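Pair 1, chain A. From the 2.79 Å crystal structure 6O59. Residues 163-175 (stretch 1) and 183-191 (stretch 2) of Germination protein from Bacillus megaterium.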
# COMPACT_ATOMS: atom_id res chain seq x y z
N ILE A 163 5.06 8.40 5.40
CA ILE A 163 4.71 9.14 6.62
C ILE A 163 3.81 8.29 7.55
O ILE A 163 4.11 8.17 8.74
CB ILE A 163 4.02 10.50 6.26
CG1 ILE A 163 4.85 11.28 5.23
CG2 ILE A 163 3.76 11.33 7.52
CD1 ILE A 163 4.39 12.66 4.96
N ILE A 164 2.70 7.73 7.02
CA ILE A 164 1.78 6.90 7.81
C ILE A 164 2.19 5.45 7.60
O ILE A 164 1.92 4.90 6.53
CB ILE A 164 0.28 7.17 7.45
CG1 ILE A 164 -0.09 8.66 7.59
CG2 ILE A 164 -0.69 6.29 8.24
CD1 ILE A 164 -0.17 9.20 9.00
N LYS A 165 2.85 4.85 8.59
CA LYS A 165 3.32 3.46 8.46
C LYS A 165 2.42 2.43 9.24
O LYS A 165 2.91 1.57 9.99
CB LYS A 165 4.81 3.35 8.88
CG LYS A 165 5.77 4.27 8.13
CD LYS A 165 7.21 3.99 8.57
CE LYS A 165 8.23 4.99 8.07
NZ LYS A 165 8.20 6.27 8.84
N THR A 166 1.12 2.49 9.03
CA THR A 166 0.22 1.52 9.66
C THR A 166 -0.43 0.59 8.60
O THR A 166 -0.85 1.07 7.53
CB THR A 166 -0.87 2.21 10.53
OG1 THR A 166 -1.72 1.21 11.08
CG2 THR A 166 -1.72 3.20 9.76
N PRO A 167 -0.62 -0.72 8.91
CA PRO A 167 -1.36 -1.56 7.96
C PRO A 167 -2.86 -1.21 7.96
O PRO A 167 -3.59 -1.69 7.10
CB PRO A 167 -1.11 -2.99 8.47
CG PRO A 167 -0.79 -2.84 9.90
CD PRO A 167 -0.22 -1.47 10.12
N ASP A 168 -3.30 -0.37 8.91
CA ASP A 168 -4.70 0.07 9.03
C ASP A 168 -5.03 1.16 8.00
O ASP A 168 -6.21 1.47 7.80
CB ASP A 168 -5.02 0.53 10.46
CG ASP A 168 -5.21 -0.60 11.46
OD1 ASP A 168 -5.35 -1.77 11.01
OD2 ASP A 168 -5.24 -0.32 12.69
N LEU A 169 -3.99 1.70 7.32
CA LEU A 169 -4.20 2.66 6.23
C LEU A 169 -4.65 1.86 5.01
O LEU A 169 -3.87 1.08 4.43
CB LEU A 169 -2.96 3.51 5.93
CG LEU A 169 -3.08 4.52 4.77
CD1 LEU A 169 -4.29 5.43 4.92
CD2 LEU A 169 -1.82 5.35 4.65
N TRP A 170 -5.95 1.97 4.71
CA TRP A 170 -6.55 1.21 3.63
C TRP A 170 -6.79 2.11 2.40
O TRP A 170 -7.29 3.23 2.53
CB TRP A 170 -7.84 0.55 4.12
CG TRP A 170 -7.61 -0.57 5.10
CD1 TRP A 170 -6.42 -0.99 5.62
CD2 TRP A 170 -8.62 -1.41 5.69
NE1 TRP A 170 -6.62 -2.02 6.50
CE2 TRP A 170 -7.96 -2.30 6.57
CE3 TRP A 170 -10.01 -1.50 5.56
CZ2 TRP A 170 -8.64 -3.29 7.28
CZ3 TRP A 170 -10.70 -2.47 6.29
CH2 TRP A 170 -10.01 -3.35 7.14
N LEU A 171 -6.31 1.63 1.21
CA LEU A 171 -6.36 2.29 -0.11
C LEU A 171 -7.33 1.55 -1.04
O LEU A 171 -7.19 0.34 -1.22
CB LEU A 171 -4.96 2.35 -0.74
CG LEU A 171 -3.97 3.46 -0.31
CD1 LEU A 171 -3.58 3.38 1.15
CD2 LEU A 171 -2.70 3.36 -1.10
N GLU A 172 -8.32 2.27 -1.62
CA GLU A 172 -9.41 1.77 -2.46
C GLU A 172 -9.35 2.50 -3.79
O GLU A 172 -9.52 3.72 -3.84
CB GLU A 172 -10.75 2.02 -1.73
CG GLU A 172 -11.90 1.19 -2.25
CD GLU A 172 -13.26 1.59 -1.70
OE1 GLU A 172 -13.35 1.89 -0.48
OE2 GLU A 172 -14.23 1.59 -2.49
N SER A 173 -9.04 1.76 -4.85
CA SER A 173 -8.97 2.28 -6.21
C SER A 173 -10.31 2.17 -6.89
O SER A 173 -11.02 1.18 -6.71
CB SER A 173 -7.89 1.56 -7.01
OG SER A 173 -6.63 1.97 -6.52
N MET A 174 -10.70 3.20 -7.63
CA MET A 174 -11.98 3.22 -8.35
C MET A 174 -11.89 4.11 -9.59
O MET A 174 -10.91 4.83 -9.79
CB MET A 174 -13.17 3.60 -7.42
CG MET A 174 -13.09 4.98 -6.81
SD MET A 174 -14.03 5.11 -5.26
CE MET A 174 -15.77 5.10 -5.90
N LYS A 175 -12.90 3.99 -10.46
CA LYS A 175 -13.03 4.73 -11.71
C LYS A 175 -14.29 5.56 -11.61
O LYS A 175 -15.40 5.02 -11.65
CB LYS A 175 -13.04 3.79 -12.93
CG LYS A 175 -11.64 3.34 -13.32
CD LYS A 175 -11.63 2.36 -14.47
CE LYS A 175 -10.34 1.57 -14.58
NZ LYS A 175 -9.22 2.33 -15.19
N ASP A 183 -9.30 7.60 -13.11
CA ASP A 183 -8.79 6.75 -12.04
C ASP A 183 -8.59 7.58 -10.79
O ASP A 183 -8.10 8.71 -10.85
CB ASP A 183 -7.50 6.03 -12.45
CG ASP A 183 -7.77 4.95 -13.47
OD1 ASP A 183 -8.27 3.89 -13.08
OD2 ASP A 183 -7.51 5.19 -14.67
N VAL A 184 -9.04 7.02 -9.67
CA VAL A 184 -9.03 7.66 -8.36
C VAL A 184 -8.65 6.63 -7.30
O VAL A 184 -9.08 5.48 -7.38
CB VAL A 184 -10.45 8.26 -8.12
CG1 VAL A 184 -10.84 8.28 -6.65
CG2 VAL A 184 -10.57 9.65 -8.72
N THR A 185 -7.85 7.05 -6.29
CA THR A 185 -7.54 6.21 -5.14
C THR A 185 -7.99 6.96 -3.87
O THR A 185 -7.61 8.12 -3.64
CB THR A 185 -6.08 5.72 -5.11
OG1 THR A 185 -5.90 4.80 -6.19
CG2 THR A 185 -5.73 5.00 -3.80
N LEU A 186 -8.82 6.30 -3.08
CA LEU A 186 -9.40 6.73 -1.81
C LEU A 186 -8.56 6.16 -0.63
O LEU A 186 -8.16 5.00 -0.69
CB LEU A 186 -10.83 6.19 -1.78
CG LEU A 186 -11.78 6.67 -0.68
CD1 LEU A 186 -13.18 6.75 -1.21
CD2 LEU A 186 -11.78 5.72 0.51
N MET A 187 -8.33 6.95 0.41
CA MET A 187 -7.57 6.58 1.62
C MET A 187 -8.32 6.90 2.91
O MET A 187 -8.91 7.98 3.01
CB MET A 187 -6.25 7.37 1.66
CG MET A 187 -5.08 6.66 1.15
SD MET A 187 -3.74 7.85 1.35
CE MET A 187 -2.64 7.28 0.10
N TYR A 188 -8.18 6.03 3.92
CA TYR A 188 -8.73 6.21 5.26
C TYR A 188 -8.03 5.25 6.21
O TYR A 188 -7.57 4.20 5.77
CB TYR A 188 -10.27 6.03 5.30
CG TYR A 188 -10.74 4.62 4.99
CD1 TYR A 188 -10.90 4.19 3.67
CD2 TYR A 188 -11.04 3.73 6.02
CE1 TYR A 188 -11.33 2.89 3.39
CE2 TYR A 188 -11.47 2.43 5.74
CZ TYR A 188 -11.61 2.01 4.43
OH TYR A 188 -12.03 0.73 4.17
N ILE A 189 -7.94 5.61 7.52
CA ILE A 189 -7.34 4.70 8.48
C ILE A 189 -8.48 3.95 9.14
O ILE A 189 -9.26 4.52 9.92
CB ILE A 189 -6.36 5.35 9.52
CG1 ILE A 189 -5.20 6.10 8.83
CG2 ILE A 189 -5.81 4.29 10.49
CD1 ILE A 189 -4.33 6.98 9.74
N HIS A 190 -8.57 2.65 8.82
CA HIS A 190 -9.55 1.72 9.38
C HIS A 190 -9.44 1.71 10.91
O HIS A 190 -8.36 1.52 11.46
CB HIS A 190 -9.29 0.32 8.80
CG HIS A 190 -10.00 -0.76 9.53
ND1 HIS A 190 -11.33 -1.01 9.30
CD2 HIS A 190 -9.56 -1.59 10.49
CE1 HIS A 190 -11.66 -1.99 10.12
NE2 HIS A 190 -10.62 -2.37 10.86
N GLY A 191 -10.56 1.94 11.59
CA GLY A 191 -10.58 1.97 13.05
C GLY A 191 -10.50 3.36 13.64
O GLY A 191 -10.87 3.57 14.79
O HOH W 1 -8.39 3.00 -10.55

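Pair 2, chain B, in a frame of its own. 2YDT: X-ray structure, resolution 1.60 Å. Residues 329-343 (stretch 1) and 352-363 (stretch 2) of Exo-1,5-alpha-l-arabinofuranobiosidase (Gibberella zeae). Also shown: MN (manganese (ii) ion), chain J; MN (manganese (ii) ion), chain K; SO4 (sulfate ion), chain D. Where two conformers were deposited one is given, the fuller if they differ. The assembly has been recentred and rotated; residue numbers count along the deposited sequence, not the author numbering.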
# COMPACT_ATOMS: atom_id res chain seq x y z
N THR B 329 0.58 12.49 -1.92
CA THR B 329 0.53 13.95 -1.72
C THR B 329 1.82 14.59 -2.28
O THR B 329 2.88 13.98 -2.20
CB THR B 329 0.28 14.30 -0.23
OG1 THR B 329 0.06 15.72 -0.12
CG2 THR B 329 1.48 13.91 0.63
N PHE B 330 1.75 15.78 -2.87
CA PHE B 330 2.89 16.40 -3.54
C PHE B 330 3.59 17.38 -2.62
O PHE B 330 2.93 18.23 -2.01
CB PHE B 330 2.44 17.17 -4.79
CG PHE B 330 1.95 16.29 -5.93
CD1 PHE B 330 2.80 15.97 -6.98
CD2 PHE B 330 0.66 15.77 -5.95
CE1 PHE B 330 2.36 15.15 -8.07
CE2 PHE B 330 0.25 14.94 -7.01
CZ PHE B 330 1.09 14.67 -8.06
N GLN B 331 4.91 17.23 -2.54
CA GLN B 331 5.73 17.98 -1.58
C GLN B 331 5.55 19.49 -1.78
O GLN B 331 5.41 20.23 -0.80
CB GLN B 331 7.23 17.54 -1.69
CG GLN B 331 7.93 17.82 -3.06
CD GLN B 331 9.06 16.83 -3.56
OE1 GLN B 331 9.35 15.77 -2.98
NE2 GLN B 331 9.68 17.21 -4.67
N LYS B 332 5.52 19.93 -3.02
CA LYS B 332 5.52 21.37 -3.33
C LYS B 332 4.15 21.97 -3.36
O LYS B 332 4.02 23.19 -3.44
CB LYS B 332 6.19 21.61 -4.68
CG LYS B 332 7.59 21.02 -4.69
CD LYS B 332 8.67 21.95 -5.14
CE LYS B 332 8.62 22.15 -6.66
NZ LYS B 332 9.91 22.71 -7.20
N ASP B 333 3.11 21.15 -3.32
CA ASP B 333 1.75 21.67 -3.23
C ASP B 333 0.87 20.67 -2.52
O ASP B 333 0.25 19.80 -3.14
CB ASP B 333 1.17 22.05 -4.60
CG ASP B 333 -0.17 22.82 -4.48
OD1 ASP B 333 -0.77 22.85 -3.36
OD2 ASP B 333 -0.63 23.39 -5.50
N PRO B 334 0.79 20.80 -1.21
CA PRO B 334 0.01 19.91 -0.36
C PRO B 334 -1.49 19.83 -0.69
O PRO B 334 -2.16 18.92 -0.24
CB PRO B 334 0.20 20.53 1.02
CG PRO B 334 1.50 21.24 0.94
CD PRO B 334 1.57 21.78 -0.42
N ASP B 335 -2.02 20.79 -1.46
CA ASP B 335 -3.41 20.73 -1.93
C ASP B 335 -3.61 19.64 -2.99
O ASP B 335 -4.70 19.14 -3.14
CB ASP B 335 -3.79 22.09 -2.52
CG ASP B 335 -5.27 22.28 -2.73
OD1 ASP B 335 -6.12 21.57 -2.15
OD2 ASP B 335 -5.62 23.21 -3.49
N LEU B 336 -2.56 19.26 -3.69
CA LEU B 336 -2.68 18.28 -4.78
C LEU B 336 -2.63 16.85 -4.23
O LEU B 336 -1.77 16.51 -3.38
CB LEU B 336 -1.55 18.46 -5.80
CG LEU B 336 -1.60 19.73 -6.66
CD1 LEU B 336 -0.32 19.80 -7.57
CD2 LEU B 336 -2.89 19.79 -7.44
N LEU B 337 -3.53 16.01 -4.74
CA LEU B 337 -3.61 14.62 -4.32
C LEU B 337 -3.71 13.73 -5.57
O LEU B 337 -4.63 13.88 -6.36
CB LEU B 337 -4.83 14.41 -3.44
CG LEU B 337 -5.11 12.97 -2.96
CD1 LEU B 337 -4.15 12.55 -1.81
CD2 LEU B 337 -6.56 12.82 -2.51
N MET B 338 -2.77 12.78 -5.70
CA MET B 338 -2.89 11.76 -6.77
C MET B 338 -3.60 10.54 -6.22
O MET B 338 -3.33 10.12 -5.07
CB MET B 338 -1.50 11.38 -7.30
CG MET B 338 -1.52 10.18 -8.22
SD MET B 338 0.15 9.83 -8.92
CE MET B 338 0.00 10.89 -10.24
N ILE B 339 -4.51 9.98 -7.02
CA ILE B 339 -5.26 8.79 -6.71
C ILE B 339 -4.99 7.82 -7.86
O ILE B 339 -5.23 8.16 -9.04
CB ILE B 339 -6.79 9.07 -6.60
CG1 ILE B 339 -7.02 10.31 -5.73
CG2 ILE B 339 -7.52 7.82 -6.09
CD1 ILE B 339 -8.46 10.82 -5.72
N MET B 340 -4.42 6.63 -7.55
CA MET B 340 -3.88 5.72 -8.57
C MET B 340 -4.45 4.34 -8.34
O MET B 340 -4.52 3.86 -7.20
CB MET B 340 -2.35 5.64 -8.46
CG MET B 340 -1.66 4.86 -9.59
SD MET B 340 0.07 4.56 -9.10
CE MET B 340 0.70 3.81 -10.59
N GLY B 341 -4.89 3.68 -9.41
CA GLY B 341 -5.43 2.34 -9.32
C GLY B 341 -5.10 1.46 -10.48
O GLY B 341 -4.69 1.95 -11.56
N ALA B 342 -5.24 0.15 -10.24
CA ALA B 342 -5.00 -0.84 -11.28
C ALA B 342 -6.15 -1.83 -11.36
O ALA B 342 -5.97 -3.00 -11.69
CB ALA B 342 -3.62 -1.52 -11.14
N GLY B 343 -7.36 -1.37 -11.10
CA GLY B 343 -8.51 -2.18 -11.37
C GLY B 343 -8.90 -3.09 -10.22
O GLY B 343 -8.50 -2.89 -9.06
N ASN B 352 -9.04 -4.42 -16.63
CA ASN B 352 -8.17 -3.60 -15.74
C ASN B 352 -7.13 -2.84 -16.54
O ASN B 352 -6.50 -3.37 -17.48
CB ASN B 352 -7.43 -4.40 -14.67
CG ASN B 352 -8.32 -4.92 -13.57
OD1 ASN B 352 -9.56 -4.69 -13.51
ND2 ASN B 352 -7.68 -5.68 -12.64
N THR B 353 -6.91 -1.58 -16.15
CA THR B 353 -5.80 -0.79 -16.64
C THR B 353 -5.21 -0.08 -15.41
O THR B 353 -5.88 0.03 -14.37
CB THR B 353 -6.23 0.29 -17.65
OG1 THR B 353 -7.13 1.21 -16.98
CG2 THR B 353 -6.93 -0.38 -18.88
N VAL B 354 -4.00 0.40 -15.57
CA VAL B 354 -3.34 1.27 -14.55
C VAL B 354 -3.64 2.72 -14.94
O VAL B 354 -3.39 3.14 -16.05
CB VAL B 354 -1.80 1.03 -14.47
CG1 VAL B 354 -1.23 1.83 -13.26
CG2 VAL B 354 -1.50 -0.49 -14.39
N SER B 355 -4.21 3.50 -14.01
CA SER B 355 -4.51 4.88 -14.33
C SER B 355 -4.43 5.75 -13.08
O SER B 355 -4.31 5.23 -11.97
CB SER B 355 -5.91 5.00 -14.92
OG SER B 355 -6.93 4.72 -13.97
N ALA B 356 -4.51 7.08 -13.25
CA ALA B 356 -4.46 7.98 -12.09
C ALA B 356 -5.21 9.26 -12.40
O ALA B 356 -5.40 9.61 -13.57
CB ALA B 356 -3.03 8.30 -11.70
N SER B 357 -5.58 9.95 -11.33
CA SER B 357 -6.09 11.32 -11.39
C SER B 357 -5.32 12.16 -10.37
O SER B 357 -4.86 11.64 -9.36
CB SER B 357 -7.56 11.34 -11.01
OG SER B 357 -8.38 10.59 -11.89
N VAL B 358 -5.20 13.47 -10.62
CA VAL B 358 -4.69 14.40 -9.63
C VAL B 358 -5.81 15.43 -9.42
O VAL B 358 -6.28 16.03 -10.39
CB VAL B 358 -3.39 15.08 -10.04
CG1 VAL B 358 -3.08 16.27 -9.10
CG2 VAL B 358 -2.26 14.05 -10.06
N VAL B 359 -6.23 15.56 -8.18
CA VAL B 359 -7.31 16.48 -7.75
C VAL B 359 -6.74 17.47 -6.74
O VAL B 359 -5.66 17.29 -6.20
CB VAL B 359 -8.47 15.75 -7.11
CG1 VAL B 359 -9.05 14.72 -8.07
CG2 VAL B 359 -8.06 15.08 -5.76
N ARG B 360 -7.46 18.59 -6.52
CA ARG B 360 -7.17 19.50 -5.45
C ARG B 360 -8.17 19.32 -4.32
O ARG B 360 -9.38 19.36 -4.53
CB ARG B 360 -7.27 20.98 -5.96
CG ARG B 360 -6.08 21.46 -6.66
CD ARG B 360 -6.13 22.99 -6.95
NE ARG B 360 -4.96 23.28 -7.75
CZ ARG B 360 -3.74 23.43 -7.27
NH1 ARG B 360 -3.52 23.46 -5.96
NH2 ARG B 360 -2.74 23.62 -8.09
N LEU B 361 -7.68 19.20 -3.09
CA LEU B 361 -8.51 18.99 -1.94
C LEU B 361 -9.36 20.25 -1.73
O LEU B 361 -10.52 20.13 -1.33
CB LEU B 361 -7.67 18.69 -0.71
CG LEU B 361 -7.02 17.31 -0.72
CD1 LEU B 361 -5.98 17.22 0.42
CD2 LEU B 361 -8.11 16.22 -0.64
N SER B 362 -8.78 21.42 -2.04
CA SER B 362 -9.52 22.71 -1.95
C SER B 362 -10.78 22.71 -2.83
O SER B 362 -11.74 23.45 -2.55
CB SER B 362 -8.61 23.88 -2.30
OG SER B 362 -8.11 23.86 -3.62
N GLU B 363 -10.80 21.88 -3.87
CA GLU B 363 -11.97 21.77 -4.76
C GLU B 363 -12.88 20.59 -4.45
O GLU B 363 -14.10 20.69 -4.46
CB GLU B 363 -11.49 21.72 -6.21
CG GLU B 363 -10.56 22.90 -6.51
CD GLU B 363 -10.05 22.97 -7.93
OE1 GLU B 363 -9.80 21.89 -8.52
OE2 GLU B 363 -9.88 24.10 -8.46
MN MN J . 9.69 14.45 -1.01
MN MN K . -9.25 24.76 -10.23
S SO4 D . -4.84 23.36 -11.52
O1 SO4 D . -3.48 23.25 -11.03
O2 SO4 D . -5.81 23.23 -10.46
O3 SO4 D . -4.91 24.61 -12.26
O4 SO4 D . -5.13 22.36 -12.55
O HOH W 2 -8.35 22.60 -10.49
O HOH W 3 10.52 12.71 -2.09
O HOH W 4 7.75 13.76 -1.75
O HOH W 5 9.72 13.54 0.60
O HOH W 6 -7.31 25.43 -10.07

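Pair 1 and pair 2 share an antiparallel two-stranded arrangement preceded by a type I turn, and 14 central residues superpose with an RMSD of 0.6 Å. The strand axes run at 157° in pair 1 and 155° in pair 2. The register is also the same: Trp A170 and Tyr A188, a hydrogen-bonded pair, match Leu B337 and Val B359. Their amides bond reciprocally, Trp A170 N to Tyr A188 O at 3.0 Å and Tyr A188 N to Trp A170 O at 3.3 Å, against 2.9 Å for both Leu B337 N to Val B359 O and Val B359 N to Leu B337 O.

The turns, Thr A166 to Leu A169 and Asp B333 to Leu B336, place Pro A167 on Pro B334. The next residue, Asp A168 or Asp B335, offers its carbonyl to the residue just past the partner strand, loop in pair 1 and the start of a helix in pair 2: His A190 N lies 2.8 Å from Asp A168 O, and Leu B361 N 3.0 Å from Asp B335 O. The carboxylates differ. That of Asp B335 receives Ser B362 N at OD1 (2.7 Å) and Ser B362 OG at OD2 (2.6 Å), tying the turn to the helix, whereas Asp A168 OD1 merely approaches the edge of the His A190 ring, 4.2 Å from CD2.

On the face carrying Leu A169, Leu A171 and Ser A173, pair 1 packs Leu A169 CD1 against Ile A189 CG1 (4.1 Å) and Leu A171 CD1 against Met A187 CG (3.6 Å). In pair 2 Leu B336 CD2 meets Arg B360 CG at 3.7 Å and covers one face of the guanidinium, whose NH1 forms salt bridges with Asp B333 OD2 (2.9 Å) and Asp B335 OD2 (3.3 Å). Thus where Ile A189 CG2 only approaches Thr A166 CG2 (4.3 Å), the matched Arg B360 and Asp B333 pair their charges. Met B338 CE reaches Val B358 CG2 at 3.9 Å. Farther along, a hydroxyl pair, Ser A173 OG to Thr A185 OG1 at 2.9 Å, is replaced by an apolar contact, Met B340 CB to Ala B356 CB at 4.2 Å.

On the other face, the Trp A170 six-membered ring stacks, offset, on the His A190 ring, with centroids 4.0 Å apart, while Tyr A188 OH touches its edge, 3.3 Å from Trp A170 CE3. Aliphatic groups serve in pair 2: Leu B337 CB lies 4.0 Å from Val B359 CG2, and Leu B337 CD2 4.2 Å from Leu B361 CD2. Next, Glu A172 CB lies 4.2 Å from Leu A186 CB; the matched Ile B339 and Ser B357 pair through backbone bonds, and Ile B339 CD1 reaches Val B359 CG2 at 4.3 Å. Finally, Met A174 CG packs on Val A184 CG1 at 4.0 Å, where Gly B341 has no side chain to set against Ser B355.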